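Local structure of chorismate synthase (Campylobacter jejuni, 1SQ1) at residues M235-V240 against V330-M335. The protein probably catalyses, with reduced FMN as cofactor, the elimination of phosphate from 5-enolpyruvylshikimate-3-phosphate to give chorismate. Sequence-based numbering, arbitrary orientation.
With SO4 (sulfate ion), chain B.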
HETATM    1  N   MSE A 235      13.475 -12.169   9.120  1.00 52.30           N
HETATM    2  CA  MSE A 235      13.236 -13.480   8.477  1.00 53.72           C
HETATM    3  C   MSE A 235      13.497 -13.334   6.984  1.00 53.66           C
HETATM    4  O   MSE A 235      13.952 -14.269   6.330  1.00 54.73           O
HETATM    5  CB  MSE A 235      11.781 -13.943   8.658  1.00 57.07           C
HETATM    6  CG  MSE A 235      11.453 -14.754   9.915  1.00 65.14           C
HETATM    7 SE   MSE A 235      12.224 -16.525   9.966  1.00 71.20          SE
HETATM    8  CE  MSE A 235      12.411 -16.773   8.065  1.00 74.84           C
ATOM      9  N   GLY A 236      13.184 -12.157   6.448  1.00 52.86           N
ATOM     10  CA  GLY A 236      13.391 -11.907   5.033  1.00 54.55           C
ATOM     11  C   GLY A 236      14.848 -11.989   4.599  1.00 54.72           C
ATOM     12  O   GLY A 236      15.150 -12.221   3.426  1.00 54.68           O
ATOM     13  N   ILE A 237      15.754 -11.788   5.549  1.00 54.39           N
ATOM     14  CA  ILE A 237      17.174 -11.840   5.261  1.00 54.81           C
ATOM     15  C   ILE A 237      17.567 -13.235   4.794  1.00 57.92           C
ATOM     16  O   ILE A 237      17.033 -14.235   5.276  1.00 61.07           O
ATOM     17  CB  ILE A 237      18.012 -11.487   6.501  1.00 52.21           C
ATOM     18  CG1 ILE A 237      17.683 -10.063   6.949  1.00 50.28           C
ATOM     19  CG2 ILE A 237      19.501 -11.667   6.180  1.00 51.32           C
ATOM     20  CD1 ILE A 237      18.553  -9.517   8.063  1.00 45.24           C
ATOM     21  N   ASN A 238      18.503 -13.302   3.854  1.00 57.88           N
ATOM     22  CA  ASN A 238      18.968 -14.579   3.347  1.00 57.40           C
ATOM     23  C   ASN A 238      19.530 -15.434   4.448  1.00 56.14           C
ATOM     24  O   ASN A 238      20.217 -14.941   5.335  1.00 56.36           O
ATOM     25  CB  ASN A 238      20.055 -14.384   2.307  1.00 61.01           C
ATOM     26  CG  ASN A 238      19.510 -14.375   0.908  1.00 67.13           C
ATOM     27  OD1 ASN A 238      19.851 -15.241   0.097  1.00 71.80           O
ATOM     28  ND2 ASN A 238      18.642 -13.404   0.610  1.00 68.47           N
ATOM     29  N   ALA A 239      19.239 -16.723   4.378  1.00 55.50           N
ATOM     30  CA  ALA A 239      19.743 -17.676   5.349  1.00 53.13           C
ATOM     31  C   ALA A 239      19.061 -17.670   6.709  1.00 51.76           C
ATOM     32  O   ALA A 239      19.332 -18.540   7.524  1.00 52.98           O
ATOM     33  CB  ALA A 239      21.245 -17.466   5.521  1.00 51.81           C
ATOM     34  N   VAL A 240      18.176 -16.714   6.968  1.00 51.21           N
ATOM     35  CA  VAL A 240      17.527 -16.667   8.271  1.00 50.60           C
ATOM     36  C   VAL A 240      16.400 -17.675   8.406  1.00 51.44           C
ATOM     37  O   VAL A 240      15.518 -17.756   7.552  1.00 54.11           O
ATOM     38  CB  VAL A 240      16.985 -15.262   8.580  1.00 49.34           C
ATOM     39  CG1 VAL A 240      16.182 -15.294   9.867  1.00 48.54           C
ATOM     40  CG2 VAL A 240      18.145 -14.278   8.720  1.00 48.17           C
ATOM     41  N   VAL A 330      25.591  -7.644   9.834  1.00 54.88           N
ATOM     42  CA  VAL A 330      25.640  -6.267   9.336  1.00 54.28           C
ATOM     43  C   VAL A 330      24.318  -5.885   8.660  1.00 53.95           C
ATOM     44  O   VAL A 330      23.873  -4.739   8.741  1.00 54.42           O
ATOM     45  CB  VAL A 330      26.792  -6.057   8.305  1.00 52.93           C
ATOM     46  CG1 VAL A 330      26.876  -4.588   7.917  1.00 50.74           C
ATOM     47  CG2 VAL A 330      28.114  -6.531   8.871  1.00 50.30           C
ATOM     48  N   VAL A 331      23.704  -6.852   7.985  1.00 54.06           N
ATOM     49  CA  VAL A 331      22.442  -6.629   7.297  1.00 54.31           C
ATOM     50  C   VAL A 331      21.291  -6.604   8.299  1.00 56.26           C
ATOM     51  O   VAL A 331      20.367  -5.798   8.167  1.00 57.23           O
ATOM     52  CB  VAL A 331      22.184  -7.721   6.243  1.00 53.27           C
ATOM     53  CG1 VAL A 331      20.816  -7.532   5.620  1.00 51.27           C
ATOM     54  CG2 VAL A 331      23.264  -7.665   5.176  1.00 51.16           C
ATOM     55  N   ALA A 332      21.344  -7.478   9.301  1.00 56.28           N
ATOM     56  CA  ALA A 332      20.302  -7.504  10.320  1.00 56.06           C
ATOM     57  C   ALA A 332      20.223  -6.116  10.960  1.00 57.16           C
ATOM     58  O   ALA A 332      19.152  -5.683  11.387  1.00 57.24           O
ATOM     59  CB  ALA A 332      20.617  -8.546  11.364  1.00 54.51           C
ATOM     60  N   SER A 333      21.352  -5.413  11.017  1.00 56.94           N
ATOM     61  CA  SER A 333      21.354  -4.068  11.589  1.00 57.90           C
ATOM     62  C   SER A 333      20.619  -3.106  10.667  1.00 58.03           C
ATOM     63  O   SER A 333      19.695  -2.418  11.092  1.00 57.92           O
ATOM     64  CB  SER A 333      22.781  -3.559  11.817  1.00 57.34           C
ATOM     65  OG  SER A 333      23.308  -4.041  13.042  1.00 57.69           O
ATOM     66  N   ALA A 334      21.033  -3.070   9.400  1.00 58.09           N
ATOM     67  CA  ALA A 334      20.417  -2.194   8.411  1.00 56.96           C
ATOM     68  C   ALA A 334      18.900  -2.347   8.407  1.00 56.24           C
ATOM     69  O   ALA A 334      18.176  -1.359   8.466  1.00 56.00           O
ATOM     70  CB  ALA A 334      20.980  -2.493   7.028  1.00 57.00           C
HETATM   71  N   MSE A 335      18.427  -3.588   8.343  1.00 56.41           N
HETATM   72  CA  MSE A 335      16.997  -3.861   8.339  1.00 57.52           C
HETATM   73  C   MSE A 335      16.286  -3.339   9.582  1.00 57.62           C
HETATM   74  O   MSE A 335      15.211  -2.740   9.479  1.00 58.23           O
HETATM   75  CB  MSE A 335      16.721  -5.365   8.197  1.00 59.46           C
HETATM   76  CG  MSE A 335      17.130  -5.977   6.871  1.00 62.04           C
HETATM   77 SE   MSE A 335      16.534  -4.985   5.314  1.00 74.18          SE
HETATM   78  CE  MSE A 335      14.609  -5.206   5.457  1.00 65.35           C
TER
HETATM   79  S   SO4 B 401      16.702 -18.748   2.721  1.00 69.29           S
HETATM   80  O1  SO4 B 401      17.705 -18.545   1.653  1.00 65.98           O
HETATM   81  O2  SO4 B 401      15.341 -18.881   2.135  1.00 70.16           O
HETATM   82  O3  SO4 B 401      17.015 -19.977   3.478  1.00 70.00           O
HETATM   83  O4  SO4 B 401      16.716 -17.586   3.632  1.00 70.37           O
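A type II beta turn, Ile237 to Val240, links helix 226-235 to strand 240-245 and docks on helix 325-346 through one isoleucine. The turn is identified by the extended backbone of Asn238 followed by the positive phi of Ala239 (76°), and a Val240 N to Ile237 O hydrogen bond of 3.2 Å closes it. Ile237 directs its side chain at the helix: CG1 lies anti to the carbonyl carbon (chi1 -61°) and the extended chain carries CD1 onto the helical surface. There CD1 sits 3.5 Å from Ala332 CA, with the methyl Val331 CG1 at 3.9 Å. Met335, a selenomethionine one helical turn beyond Val331, adds its CG at 4.0 Å from Ile237 CD1; the two side chains run past each other in opposite directions. All four residues are buried, and the side-chain contacts are apolar. Ile237 also packs on Phe292 of strand 286-292, while Val331 and Met335 touch helix 128-143. Asn238 and Ala239, at the turn's corners, are predicted to bind FMN. A sulfate, probably from the crystallisation liquor and also held by Gly278 N of the second subunit, accepts a far from straight hydrogen bond (130°) from Ala239 N to its O4 at 2.8 Å.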